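Long-range contacts in cellulose-binding protein (Saccharophagus degradans, PDB 2X32), which binds a long octaprenyl diphosphate inside its YceI-like domain, is implicated in plant cell wall breakdown and may take part in polyisoprenoid transport: residues L18-S23 and T166-D171; G115-Q120 and S137-K142; H32-L37 and I51-V56. All coordinates share one frame; numbering follows the deposited sequence.

Contact 1. Residues L18-S23 and T166-D171; sequences LNFVSS and TTVPVD. With OTP ((2E,6E,10E,14E,18E,22E,26E)-3,7,11,15,19,23,27,31-octamethyldotriaconta-2,6,10,14,18,22,26,30-octaenyl trihydrogen diphosphate), chain C.
F20 and V168 run alongside each other in the same direction, CB of F20 standing 3.7 Å from V168 CG1. V170 flanks F20 too, with CG2 4.1 Å from F20 CB, while its other methyl, CG1, meets L18 CD2 at 4.0 Å. A chi1 of 66° puts CG of F20 between the backbone N and the carbonyl carbon; the ring end leads away from 166-171, and C25 of the prenyl chain of OTP lies over one face, toward the rim. V168 CG2 also touches that chain, 3.6 Å from OTP C28. On the other face of the sheet are N19 and D171, an antiparallel hydrogen-bonded pair joined by N19 N to D171 O (2.9 Å) and D171 N to N19 O. Strand 7-24 thereby joins strand 167-177, closing a curled antiparallel sheet around the lipid; strand 28-42, where F34 and H32 meet the F20 ring, flanks strand 7-24, and strand 130-142, where I141 touches V170, flanks strand 167-177.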
loop_
_atom_site.group_PDB
_atom_site.type_symbol
_atom_site.label_atom_id
_atom_site.label_comp_id
_atom_site.label_asym_id
_atom_site.label_seq_id
_atom_site.Cartn_x
_atom_site.Cartn_y
_atom_site.Cartn_z
ATOM N N LEU A 18 -6.263 -1.060 0.890
ATOM C CA LEU A 18 -4.920 -1.175 1.464
ATOM C C LEU A 18 -4.991 -0.680 2.894
ATOM O O LEU A 18 -5.492 0.411 3.152
ATOM C CB LEU A 18 -3.866 -0.458 0.653
ATOM C CG LEU A 18 -2.463 -0.599 1.143
ATOM C CD1 LEU A 18 -1.477 -0.517 -0.008
ATOM C CD2 LEU A 18 -2.130 0.447 2.230
ATOM N N ASN A 19 -4.542 -1.503 3.812
ATOM C CA ASN A 19 -4.654 -1.322 5.268
ATOM C C ASN A 19 -3.245 -1.350 5.881
ATOM O O ASN A 19 -2.365 -2.009 5.332
ATOM C CB ASN A 19 -5.415 -2.484 5.935
ATOM C CG ASN A 19 -6.916 -2.571 5.549
ATOM O OD1 ASN A 19 -7.504 -1.662 4.964
ATOM N ND2 ASN A 19 -7.478 -3.748 5.793
ATOM N N PHE A 20 -3.089 -0.750 7.056
ATOM C CA PHE A 20 -1.857 -0.836 7.815
ATOM C C PHE A 20 -2.190 -0.843 9.269
ATOM O O PHE A 20 -3.228 -0.337 9.680
ATOM C CB PHE A 20 -0.896 0.289 7.413
ATOM C CG PHE A 20 -1.348 1.678 7.754
ATOM C CD1 PHE A 20 -0.927 2.321 8.937
ATOM C CD2 PHE A 20 -2.163 2.385 6.889
ATOM C CE1 PHE A 20 -1.303 3.624 9.205
ATOM C CE2 PHE A 20 -2.575 3.694 7.178
ATOM C CZ PHE A 20 -2.122 4.307 8.336
ATOM N N VAL A 21 -1.331 -1.468 10.053
ATOM C CA VAL A 21 -1.622 -1.689 11.452
ATOM C C VAL A 21 -0.589 -0.991 12.337
ATOM O O VAL A 21 0.623 -1.250 12.205
ATOM C CB VAL A 21 -1.651 -3.203 11.795
ATOM C CG1 VAL A 21 -1.877 -3.425 13.285
ATOM C CG2 VAL A 21 -2.679 -3.946 10.945
ATOM N N SER A 22 -1.056 -0.158 13.269
ATOM C CA SER A 22 -0.162 0.423 14.266
ATOM C C SER A 22 -0.224 -0.371 15.543
ATOM O O SER A 22 -1.221 -0.988 15.840
ATOM C CB SER A 22 -0.513 1.881 14.552
ATOM O OG SER A 22 -1.786 1.977 15.124
ATOM N N SER A 23 0.849 -0.315 16.321
ATOM C CA SER A 23 0.821 -0.862 17.688
ATOM C C SER A 23 1.302 0.196 18.651
ATOM O O SER A 23 2.301 0.843 18.375
ATOM C CB SER A 23 1.732 -2.068 17.798
ATOM O OG SER A 23 1.759 -2.529 19.133
ATOM N N THR A 166 7.517 1.182 15.610
ATOM C CA THR A 166 7.933 1.728 14.312
ATOM C C THR A 166 7.849 0.733 13.171
ATOM O O THR A 166 8.217 1.037 12.060
ATOM C CB THR A 166 9.338 2.283 14.398
ATOM O OG1 THR A 166 10.198 1.280 14.900
ATOM C CG2 THR A 166 9.367 3.472 15.368
ATOM N N THR A 167 7.354 -0.469 13.441
ATOM C CA THR A 167 7.123 -1.453 12.397
ATOM C C THR A 167 5.614 -1.554 12.147
ATOM O O THR A 167 4.790 -1.641 13.083
ATOM C CB THR A 167 7.665 -2.827 12.810
ATOM O OG1 THR A 167 9.072 -2.721 13.081
ATOM C CG2 THR A 167 7.465 -3.849 11.711
ATOM N N VAL A 168 5.242 -1.542 10.874
ATOM C CA VAL A 168 3.860 -1.460 10.462
ATOM C C VAL A 168 3.499 -2.549 9.425
ATOM O O VAL A 168 3.939 -2.503 8.273
ATOM C CB VAL A 168 3.618 -0.036 9.900
ATOM C CG1 VAL A 168 2.214 0.154 9.358
ATOM C CG2 VAL A 168 3.867 0.999 11.005
ATOM N N PRO A 169 2.670 -3.554 9.815
ATOM C CA PRO A 169 2.144 -4.496 8.817
ATOM C C PRO A 169 1.235 -3.816 7.809
ATOM O O PRO A 169 0.389 -3.005 8.192
ATOM C CB PRO A 169 1.276 -5.470 9.667
ATOM C CG PRO A 169 1.842 -5.310 11.049
ATOM C CD PRO A 169 2.240 -3.927 11.180
ATOM N N VAL A 170 1.386 -4.156 6.542
ATOM C CA VAL A 170 0.539 -3.621 5.462
ATOM C C VAL A 170 -0.100 -4.794 4.736
ATOM O O VAL A 170 0.574 -5.775 4.475
ATOM C CB VAL A 170 1.379 -2.795 4.482
ATOM C CG1 VAL A 170 0.522 -2.350 3.246
ATOM C CG2 VAL A 170 1.949 -1.616 5.174
ATOM N N ASP A 171 -1.408 -4.716 4.450
ATOM C CA ASP A 171 -2.148 -5.697 3.671
ATOM C C ASP A 171 -2.944 -5.032 2.603
ATOM O O ASP A 171 -3.427 -3.917 2.785
ATOM C CB ASP A 171 -3.106 -6.451 4.554
ATOM C CG ASP A 171 -2.405 -7.368 5.468
ATOM O OD1 ASP A 171 -1.829 -8.374 5.025
ATOM O OD2 ASP A 171 -2.489 -7.100 6.691
HETATM O O7 OTP C . -3.704 6.407 22.833
HETATM P P2 OTP C . -4.293 7.718 22.381
HETATM O O5 OTP C . -4.015 8.854 23.349
HETATM O O6 OTP C . -5.720 7.632 21.911
HETATM O O4 OTP C . -3.376 8.116 21.068
HETATM P P1 OTP C . -3.853 8.155 19.524
HETATM O O2 OTP C . -3.848 6.708 19.072
HETATM O O3 OTP C . -4.997 9.104 19.233
HETATM O O1 OTP C . -2.614 8.731 18.656
HETATM C C40 OTP C . -1.450 7.889 18.528
HETATM C C39 OTP C . -1.192 7.549 17.054
HETATM C C37 OTP C . -0.930 6.329 16.626
HETATM C C38 OTP C . -0.881 5.046 17.466
HETATM C C36 OTP C . -0.634 6.106 15.146
HETATM C C35 OTP C . 0.810 5.811 14.831
HETATM C C34 OTP C . 0.995 5.501 13.333
HETATM C C32 OTP C . 1.870 4.627 12.821
HETATM C C33 OTP C . 2.721 3.753 13.678
HETATM C C31 OTP C . 1.843 4.415 11.300
HETATM C C30 OTP C . 3.125 4.622 10.534
HETATM C C29 OTP C . 2.971 4.270 9.058
HETATM C C27 OTP C . 3.916 3.700 8.318
HETATM C C28 OTP C . 5.340 3.413 8.790
HETATM C C26 OTP C . 3.631 3.236 6.906
HETATM C C25 OTP C . 2.207 3.382 6.414
HETATM C C24 OTP C . 1.870 2.531 5.178
HETATM C C22 OTP C . 1.805 2.963 3.920
HETATM C C23 OTP C . 1.912 4.400 3.475
HETATM C C21 OTP C . 1.536 1.950 2.845
HETATM C C20 OTP C . 2.758 1.690 1.925
HETATM C C19 OTP C . 2.477 0.703 0.792
HETATM C C17 OTP C . 2.879 -0.567 0.733
HETATM C C18 OTP C . 3.829 -1.234 1.664
HETATM C C16 OTP C . 2.339 -1.445 -0.385
HETATM C C15 OTP C . 3.421 -1.993 -1.270
HETATM C C14 OTP C . 2.859 -2.552 -2.554
HETATM C C12 OTP C . 3.346 -3.634 -3.209
HETATM C C13 OTP C . 4.508 -4.459 -2.660
HETATM C C11 OTP C . 2.773 -4.109 -4.505
HETATM C C10 OTP C . 1.526 -3.481 -4.982
HETATM C C9 OTP C . 0.832 -4.164 -6.163
HETATM C C7 OTP C . 0.818 -3.744 -7.438
HETATM C C8 OTP C . 1.380 -2.434 -7.952
HETATM C C6 OTP C . 0.140 -4.625 -8.461
HETATM C C5 OTP C . 1.089 -5.514 -9.241
HETATM C C4 OTP C . 0.399 -6.304 -10.314
HETATM C C2 OTP C . 0.738 -7.556 -10.638
HETATM C C3 OTP C . 1.823 -8.400 -10.064
HETATM C C1 OTP C . -0.021 -8.216 -11.754
HETATM O O HOH W 1 3.166 0.478 14.770
#

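Contact 2. Residues G115-Q120 and S137-K142. With OTP ((2E,6E,10E,14E,18E,22E,26E)-3,7,11,15,19,23,27,31-octamethyldotriaconta-2,6,10,14,18,22,26,30-octaenyl trihydrogen diphosphate), chain C.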
loop_
_atom_site.group_PDB
_atom_site.type_symbol
_atom_site.label_atom_id
_atom_site.label_comp_id
_atom_site.label_asym_id
_atom_site.label_seq_id
_atom_site.Cartn_x
_atom_site.Cartn_y
_atom_site.Cartn_z
ATOM N N GLY A 115 12.355 3.265 -1.981
ATOM C CA GLY A 115 12.947 2.039 -1.513
ATOM C C GLY A 115 12.389 0.869 -2.240
ATOM O O GLY A 115 11.353 0.963 -2.859
ATOM N N VAL A 116 13.081 -0.246 -2.199
ATOM C CA VAL A 116 12.601 -1.448 -2.864
ATOM C C VAL A 116 12.005 -2.387 -1.837
ATOM O O VAL A 116 12.600 -2.611 -0.758
ATOM C CB VAL A 116 13.703 -2.160 -3.602
ATOM C CG1 VAL A 116 13.195 -3.467 -4.185
ATOM C CG2 VAL A 116 14.233 -1.301 -4.707
ATOM N N ILE A 117 10.817 -2.900 -2.152
ATOM C CA ILE A 117 10.151 -3.950 -1.332
ATOM C C ILE A 117 10.281 -5.222 -2.106
ATOM O O ILE A 117 9.742 -5.361 -3.199
ATOM C CB ILE A 117 8.679 -3.606 -1.073
ATOM C CG1 ILE A 117 8.583 -2.303 -0.301
ATOM C CG2 ILE A 117 7.942 -4.822 -0.350
ATOM C CD1 ILE A 117 7.160 -1.877 -0.118
ATOM N N ASP A 118 11.077 -6.149 -1.570
ATOM C CA ASP A 118 11.246 -7.467 -2.144
ATOM C C ASP A 118 10.221 -8.374 -1.458
ATOM O O ASP A 118 10.323 -8.659 -0.261
ATOM C CB ASP A 118 12.684 -7.979 -1.884
ATOM C CG ASP A 118 13.713 -7.212 -2.683
ATOM O OD1 ASP A 118 13.580 -7.186 -3.939
ATOM O OD2 ASP A 118 14.668 -6.646 -2.064
ATOM N N THR A 119 9.183 -8.741 -2.185
ATOM C CA THR A 119 8.098 -9.516 -1.552
ATOM C C THR A 119 7.458 -10.402 -2.595
ATOM O O THR A 119 7.773 -10.363 -3.790
ATOM C CB THR A 119 7.070 -8.604 -0.892
ATOM O OG1 THR A 119 6.245 -9.352 0.032
ATOM C CG2 THR A 119 6.178 -7.932 -1.948
ATOM N N GLN A 120 6.512 -11.215 -2.165
ATOM C CA GLN A 120 5.841 -12.133 -3.042
ATOM C C GLN A 120 4.355 -11.747 -3.090
ATOM O O GLN A 120 3.738 -11.497 -2.032
ATOM C CB GLN A 120 5.984 -13.554 -2.476
ATOM C CG GLN A 120 5.569 -14.586 -3.380
ATOM C CD GLN A 120 6.023 -15.955 -2.791
ATOM O OE1 GLN A 120 5.465 -16.377 -1.761
ATOM N NE2 GLN A 120 7.089 -16.574 -3.324
ATOM N N SER A 137 2.099 -12.830 1.808
ATOM C CA SER A 137 2.340 -13.050 3.228
ATOM C C SER A 137 2.286 -11.748 3.958
ATOM O O SER A 137 2.370 -10.669 3.347
ATOM C CB SER A 137 3.666 -13.725 3.426
ATOM O OG SER A 137 4.682 -12.913 2.886
ATOM N N PRO A 138 2.187 -11.831 5.297
ATOM C CA PRO A 138 2.294 -10.604 6.027
ATOM C C PRO A 138 3.556 -9.774 5.603
ATOM O O PRO A 138 4.625 -10.321 5.382
ATOM C CB PRO A 138 2.335 -11.058 7.477
ATOM C CG PRO A 138 1.503 -12.370 7.475
ATOM C CD PRO A 138 1.949 -13.005 6.171
ATOM N N LEU A 139 3.353 -8.484 5.415
ATOM C CA LEU A 139 4.289 -7.545 4.780
ATOM C C LEU A 139 4.534 -6.444 5.803
ATOM O O LEU A 139 3.585 -5.784 6.214
ATOM C CB LEU A 139 3.663 -6.954 3.519
ATOM C CG LEU A 139 4.463 -5.859 2.767
ATOM C CD1 LEU A 139 5.918 -6.303 2.453
ATOM C CD2 LEU A 139 3.707 -5.473 1.459
ATOM N N LEU A 140 5.773 -6.266 6.260
ATOM C CA LEU A 140 6.069 -5.304 7.309
ATOM C C LEU A 140 6.872 -4.171 6.725
ATOM O O LEU A 140 7.852 -4.417 5.983
ATOM C CB LEU A 140 6.888 -5.991 8.403
ATOM C CG LEU A 140 6.277 -7.238 9.050
ATOM C CD1 LEU A 140 7.366 -8.003 9.820
ATOM C CD2 LEU A 140 5.032 -6.848 9.924
ATOM N N ILE A 141 6.497 -2.944 7.049
ATOM C CA ILE A 141 7.228 -1.739 6.669
ATOM C C ILE A 141 7.864 -1.170 7.932
ATOM O O ILE A 141 7.223 -1.120 9.011
ATOM C CB ILE A 141 6.251 -0.623 6.145
ATOM C CG1 ILE A 141 5.664 -1.013 4.795
ATOM C CG2 ILE A 141 6.958 0.753 6.103
ATOM C CD1 ILE A 141 6.764 -1.108 3.705
ATOM N N LYS A 142 9.109 -0.737 7.820
ATOM C CA LYS A 142 9.804 -0.098 8.928
ATOM C C LYS A 142 9.799 1.410 8.719
ATOM O O LYS A 142 10.227 1.896 7.670
ATOM C CB LYS A 142 11.258 -0.629 9.000
ATOM C CG LYS A 142 11.314 -2.100 9.408
ATOM C CD LYS A 142 12.673 -2.615 9.775
ATOM C CE LYS A 142 12.561 -4.062 10.386
ATOM N NZ LYS A 142 11.349 -4.183 11.317
HETATM O O7 OTP C . -3.704 6.407 22.833
HETATM P P2 OTP C . -4.293 7.718 22.381
HETATM O O5 OTP C . -4.015 8.854 23.349
HETATM O O6 OTP C . -5.720 7.632 21.911
HETATM O O4 OTP C . -3.376 8.116 21.068
HETATM P P1 OTP C . -3.853 8.155 19.524
HETATM O O2 OTP C . -3.848 6.708 19.072
HETATM O O3 OTP C . -4.997 9.104 19.233
HETATM O O1 OTP C . -2.614 8.731 18.656
HETATM C C40 OTP C . -1.450 7.889 18.528
HETATM C C39 OTP C . -1.192 7.549 17.054
HETATM C C37 OTP C . -0.930 6.329 16.626
HETATM C C38 OTP C . -0.881 5.046 17.466
HETATM C C36 OTP C . -0.634 6.106 15.146
HETATM C C35 OTP C . 0.810 5.811 14.831
HETATM C C34 OTP C . 0.995 5.501 13.333
HETATM C C32 OTP C . 1.870 4.627 12.821
HETATM C C33 OTP C . 2.721 3.753 13.678
HETATM C C31 OTP C . 1.843 4.415 11.300
HETATM C C30 OTP C . 3.125 4.622 10.534
HETATM C C29 OTP C . 2.971 4.270 9.058
HETATM C C27 OTP C . 3.916 3.700 8.318
HETATM C C28 OTP C . 5.340 3.413 8.790
HETATM C C26 OTP C . 3.631 3.236 6.906
HETATM C C25 OTP C . 2.207 3.382 6.414
HETATM C C24 OTP C . 1.870 2.531 5.178
HETATM C C22 OTP C . 1.805 2.963 3.920
HETATM C C23 OTP C . 1.912 4.400 3.475
HETATM C C21 OTP C . 1.536 1.950 2.845
HETATM C C20 OTP C . 2.758 1.690 1.925
HETATM C C19 OTP C . 2.477 0.703 0.792
HETATM C C17 OTP C . 2.879 -0.567 0.733
HETATM C C18 OTP C . 3.829 -1.234 1.664
HETATM C C16 OTP C . 2.339 -1.445 -0.385
HETATM C C15 OTP C . 3.421 -1.993 -1.270
HETATM C C14 OTP C . 2.859 -2.552 -2.554
HETATM C C12 OTP C . 3.346 -3.634 -3.209
HETATM C C13 OTP C . 4.508 -4.459 -2.660
HETATM C C11 OTP C . 2.773 -4.109 -4.505
HETATM C C10 OTP C . 1.526 -3.481 -4.982
HETATM C C9 OTP C . 0.832 -4.164 -6.163
HETATM C C7 OTP C . 0.818 -3.744 -7.438
HETATM C C8 OTP C . 1.380 -2.434 -7.952
HETATM C C6 OTP C . 0.140 -4.625 -8.461
HETATM C C5 OTP C . 1.089 -5.514 -9.241
HETATM C C4 OTP C . 0.399 -6.304 -10.314
HETATM C C2 OTP C . 0.738 -7.556 -10.638
HETATM C C3 OTP C . 1.823 -8.400 -10.064
HETATM C C1 OTP C . -0.021 -8.216 -11.754
HETATM O O HOH W 2 3.671 -10.458 0.566
#
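T119 and L139 face each other across a pair of strands that have parted: the axes of 115-120 and 139-142 come no closer than 9.3 Å, and a water takes part in bridging the gap. This water lies 2.9 Å from T119 OG1, is placed to donate to Q120 O and accepts from S137 N, so it links the two backbones where they are too far apart to bond directly. Side chains meet across the wider part. L139 meets both I117 and T119 at about a right angle, and a single methyl does the touching: CD1 lies 3.8 Å from I117 CG2 and 3.9 Å from T119 OG1. The segments belong to the hairpin of strands 115-125 and 130-142 in the curled antiparallel sheet of the YceI-like domain, whose interior holds the octaprenyl chain. Q120 still bonds through its backbone to Q136, but farther from the hairpin turn the strands diverge, and L139 pairs instead with V170 of strand 167-177. Toward the lipid, I117 CD1 and I141 CD1 approach to 3.9 Å. The branch methyl C18 of OTP touches both, 3.8 Å from I117 CD1 and 3.6 Å from I141 CD1. Y146 packs against both isoleucines as well. T119 turns its methyl to the same ligand, CG2 lying 3.9 Å from OTP C13.

Contact 3. Residues H32-L37 and I51-V56; sequences HRFDVL and IDLNSV. With OTP ((2E,6E,10E,14E,18E,22E,26E)-3,7,11,15,19,23,27,31-octamethyldotriaconta-2,6,10,14,18,22,26,30-octaenyl trihydrogen diphosphate), chain C.
The F34 ring fills a hollow made by I51, L53 and V56, where the beta hairpin of strands 28-42 and 46-52 runs on through a turn into strand 56-57. I51 CG2 covers one face, 3.7 Å from the ring centroid and 20° off its normal, a CH-pi contact. L53 runs alongside F34 and puts CD2 3.6 Å from F34 CE1; V56 brings CB against the same ring atom. The tip of the ring, CZ, reaches the lipid, 3.7 Å from the branch methyl C23 of OTP. A second, shallower fit lies toward the surface, where V36 packs against S55 CB and D52 OD2, both on one side of it, its CB 3.6 Å from D52 OD2. F34-V56 and L37-I51 form two separate ladders, the second segment having two more residues between them, in the turn 52-55. D35 N gives a nearly straight bond to S55 O and approaches from above the carbonyl plane, and D52 N bonds to V36 O. The S55 hydroxyl ties the turn to the facing segment: with chi1 at 78°, OG lies between its own backbone N and carbonyl carbon, accepts from V36 N at 2.9 Å and donates to D52 O at 2.7 Å.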
loop_
_atom_site.group_PDB
_atom_site.type_symbol
_atom_site.label_atom_id
_atom_site.label_comp_id
_atom_site.label_asym_id
_atom_site.label_seq_id
_atom_site.Cartn_x
_atom_site.Cartn_y
_atom_site.Cartn_z
ATOM N N HIS A 32 -5.734 0.688 10.225
ATOM C CA HIS A 32 -6.043 1.913 9.519
ATOM C C HIS A 32 -6.107 1.630 8.042
ATOM O O HIS A 32 -5.584 0.613 7.569
ATOM C CB HIS A 32 -4.940 2.953 9.811
ATOM C CG HIS A 32 -4.701 3.117 11.264
ATOM N ND1 HIS A 32 -3.529 2.750 11.898
ATOM C CD2 HIS A 32 -5.540 3.538 12.241
ATOM C CE1 HIS A 32 -3.647 2.979 13.195
ATOM N NE2 HIS A 32 -4.858 3.454 13.425
ATOM N N ARG A 33 -6.734 2.520 7.292
ATOM C CA ARG A 33 -6.852 2.277 5.855
ATOM C C ARG A 33 -6.688 3.568 5.108
ATOM O O ARG A 33 -6.730 4.678 5.661
ATOM C CB ARG A 33 -8.173 1.607 5.423
ATOM C CG ARG A 33 -8.647 0.424 6.263
ATOM C CD ARG A 33 -10.191 0.496 6.592
ATOM N NE ARG A 33 -10.587 -0.712 7.293
ATOM C CZ ARG A 33 -10.687 -0.902 8.605
ATOM N NH1 ARG A 33 -10.497 0.079 9.495
ATOM N NH2 ARG A 33 -11.042 -2.122 9.030
ATOM N N PHE A 34 -6.354 3.421 3.836
ATOM C CA PHE A 34 -6.390 4.521 2.859
ATOM C C PHE A 34 -7.631 4.365 1.991
ATOM O O PHE A 34 -7.801 3.345 1.308
ATOM C CB PHE A 34 -5.104 4.568 2.001
ATOM C CG PHE A 34 -3.889 4.874 2.803
ATOM C CD1 PHE A 34 -3.594 6.182 3.161
ATOM C CD2 PHE A 34 -2.978 3.846 3.153
ATOM C CE1 PHE A 34 -2.465 6.482 3.916
ATOM C CE2 PHE A 34 -1.838 4.149 3.852
ATOM C CZ PHE A 34 -1.571 5.435 4.249
ATOM N N ASP A 35 -8.518 5.347 2.054
ATOM C CA ASP A 35 -9.810 5.233 1.366
ATOM C C ASP A 35 -9.720 5.475 -0.145
ATOM O O ASP A 35 -10.682 5.189 -0.865
ATOM C CB ASP A 35 -10.846 6.153 2.005
ATOM C CG ASP A 35 -11.269 5.721 3.399
ATOM O OD1 ASP A 35 -11.146 4.517 3.763
ATOM O OD2 ASP A 35 -11.779 6.590 4.107
ATOM N N VAL A 36 -8.621 6.091 -0.619
ATOM C CA VAL A 36 -8.478 6.414 -2.016
ATOM C C VAL A 36 -7.173 5.842 -2.579
ATOM O O VAL A 36 -6.070 6.185 -2.132
ATOM C CB VAL A 36 -8.540 7.911 -2.289
ATOM C CG1 VAL A 36 -8.278 8.248 -3.770
ATOM C CG2 VAL A 36 -9.909 8.509 -1.860
ATOM N N LEU A 37 -7.337 4.925 -3.563
ATOM C CA LEU A 37 -6.269 4.270 -4.305
ATOM C C LEU A 37 -6.537 4.496 -5.788
ATOM O O LEU A 37 -7.672 4.558 -6.229
ATOM C CB LEU A 37 -6.275 2.766 -4.052
ATOM C CG LEU A 37 -6.158 2.333 -2.595
ATOM C CD1 LEU A 37 -6.358 0.810 -2.470
ATOM C CD2 LEU A 37 -4.852 2.794 -1.946
ATOM N N ILE A 51 -1.237 5.632 -3.755
ATOM C CA ILE A 51 -1.931 5.664 -2.505
ATOM C C ILE A 51 -2.104 7.140 -2.097
ATOM O O ILE A 51 -1.130 7.850 -1.900
ATOM C CB ILE A 51 -1.120 4.942 -1.403
ATOM C CG1 ILE A 51 -0.918 3.482 -1.785
ATOM C CG2 ILE A 51 -1.883 5.024 -0.044
ATOM C CD1 ILE A 51 0.354 2.928 -1.345
ATOM N N ASP A 52 -3.356 7.599 -1.976
ATOM C CA ASP A 52 -3.630 8.967 -1.598
ATOM C C ASP A 52 -3.482 9.148 -0.093
ATOM O O ASP A 52 -4.306 8.694 0.694
ATOM C CB ASP A 52 -5.039 9.317 -2.052
ATOM C CG ASP A 52 -5.522 10.682 -1.591
ATOM O OD1 ASP A 52 -4.732 11.436 -0.980
ATOM O OD2 ASP A 52 -6.747 10.962 -1.817
ATOM N N LEU A 53 -2.373 9.776 0.313
ATOM C CA LEU A 53 -2.051 9.785 1.730
ATOM C C LEU A 53 -2.989 10.726 2.497
ATOM O O LEU A 53 -3.210 10.555 3.718
ATOM C CB LEU A 53 -0.589 10.195 1.928
ATOM C CG LEU A 53 0.416 9.231 1.339
ATOM C CD1 LEU A 53 1.812 9.797 1.466
ATOM C CD2 LEU A 53 0.333 7.838 2.034
ATOM N N ASN A 54 -3.646 11.651 1.796
ATOM C CA ASN A 54 -4.734 12.416 2.413
ATOM C C ASN A 54 -6.011 11.651 2.728
ATOM O O ASN A 54 -6.839 12.128 3.508
ATOM C CB ASN A 54 -5.109 13.638 1.556
ATOM C CG ASN A 54 -4.081 14.735 1.662
ATOM O OD1 ASN A 54 -3.739 15.157 2.780
ATOM N ND2 ASN A 54 -3.581 15.185 0.520
ATOM N N SER A 55 -6.122 10.406 2.196
ATOM C CA SER A 55 -7.295 9.557 2.452
ATOM C C SER A 55 -7.111 8.620 3.621
ATOM O O SER A 55 -7.924 7.745 3.806
ATOM C CB SER A 55 -7.665 8.791 1.180
ATOM O OG SER A 55 -6.813 7.693 0.980
ATOM N N VAL A 56 -6.073 8.825 4.413
ATOM C CA VAL A 56 -5.862 8.037 5.642
ATOM C C VAL A 56 -7.101 8.139 6.498
ATOM O O VAL A 56 -7.714 9.173 6.709
ATOM C CB VAL A 56 -4.575 8.458 6.412
ATOM C CG1 VAL A 56 -4.700 9.886 6.981
ATOM C CG2 VAL A 56 -4.113 7.377 7.464
HETATM O O7 OTP C . -3.704 6.407 22.833
HETATM P P2 OTP C . -4.293 7.718 22.381
HETATM O O5 OTP C . -4.015 8.854 23.349
HETATM O O6 OTP C . -5.720 7.632 21.911
HETATM O O4 OTP C . -3.376 8.116 21.068
HETATM P P1 OTP C . -3.853 8.155 19.524
HETATM O O2 OTP C . -3.848 6.708 19.072
HETATM O O3 OTP C . -4.997 9.104 19.233
HETATM O O1 OTP C . -2.614 8.731 18.656
HETATM C C40 OTP C . -1.450 7.889 18.528
HETATM C C39 OTP C . -1.192 7.549 17.054
HETATM C C37 OTP C . -0.930 6.329 16.626
HETATM C C38 OTP C . -0.881 5.046 17.466
HETATM C C36 OTP C . -0.634 6.106 15.146
HETATM C C35 OTP C . 0.810 5.811 14.831
HETATM C C34 OTP C . 0.995 5.501 13.333
HETATM C C32 OTP C . 1.870 4.627 12.821
HETATM C C33 OTP C . 2.721 3.753 13.678
HETATM C C31 OTP C . 1.843 4.415 11.300
HETATM C C30 OTP C . 3.125 4.622 10.534
HETATM C C29 OTP C . 2.971 4.270 9.058
HETATM C C27 OTP C . 3.916 3.700 8.318
HETATM C C28 OTP C . 5.340 3.413 8.790
HETATM C C26 OTP C . 3.631 3.236 6.906
HETATM C C25 OTP C . 2.207 3.382 6.414
HETATM C C24 OTP C . 1.870 2.531 5.178
HETATM C C22 OTP C . 1.805 2.963 3.920
HETATM C C23 OTP C . 1.912 4.400 3.475
HETATM C C21 OTP C . 1.536 1.950 2.845
HETATM C C20 OTP C . 2.758 1.690 1.925
HETATM C C19 OTP C . 2.477 0.703 0.792
HETATM C C17 OTP C . 2.879 -0.567 0.733
HETATM C C18 OTP C . 3.829 -1.234 1.664
HETATM C C16 OTP C . 2.339 -1.445 -0.385
HETATM C C15 OTP C . 3.421 -1.993 -1.270
HETATM C C14 OTP C . 2.859 -2.552 -2.554
HETATM C C12 OTP C . 3.346 -3.634 -3.209
HETATM C C13 OTP C . 4.508 -4.459 -2.660
HETATM C C11 OTP C . 2.773 -4.109 -4.505
HETATM C C10 OTP C . 1.526 -3.481 -4.982
HETATM C C9 OTP C . 0.832 -4.164 -6.163
HETATM C C7 OTP C . 0.818 -3.744 -7.438
HETATM C C8 OTP C . 1.380 -2.434 -7.952
HETATM C C6 OTP C . 0.140 -4.625 -8.461
HETATM C C5 OTP C . 1.089 -5.514 -9.241
HETATM C C4 OTP C . 0.399 -6.304 -10.314
HETATM C C2 OTP C . 0.738 -7.556 -10.638
HETATM C C3 OTP C . 1.823 -8.400 -10.064
HETATM C C1 OTP C . -0.021 -8.216 -11.754
HETATM O O HOH W 3 -10.860 9.332 4.589
#

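In the fold
All three contacts belong to one curled antiparallel sheet and line the same pocket for the octaprenyl chain, which is built from successive strand pairs. Contact 1 is the middle member. Its centre is about 11 Å from that of contact 2, and V168 N and V170 N probably bond to I141 O and L139 O, both at 2.8 Å. On its other flank lies contact 3, the centres about 13 Å apart, with F20 O and H32 N probably hydrogen-bonded at 2.8 Å. Contacts 2 and 3 do not touch: their centres are about 18 Å apart, on opposite sides of the chain's centre, with the lipid bridging them. The diphosphate lies elsewhere; OTP is also hydrogen-bonded to K24.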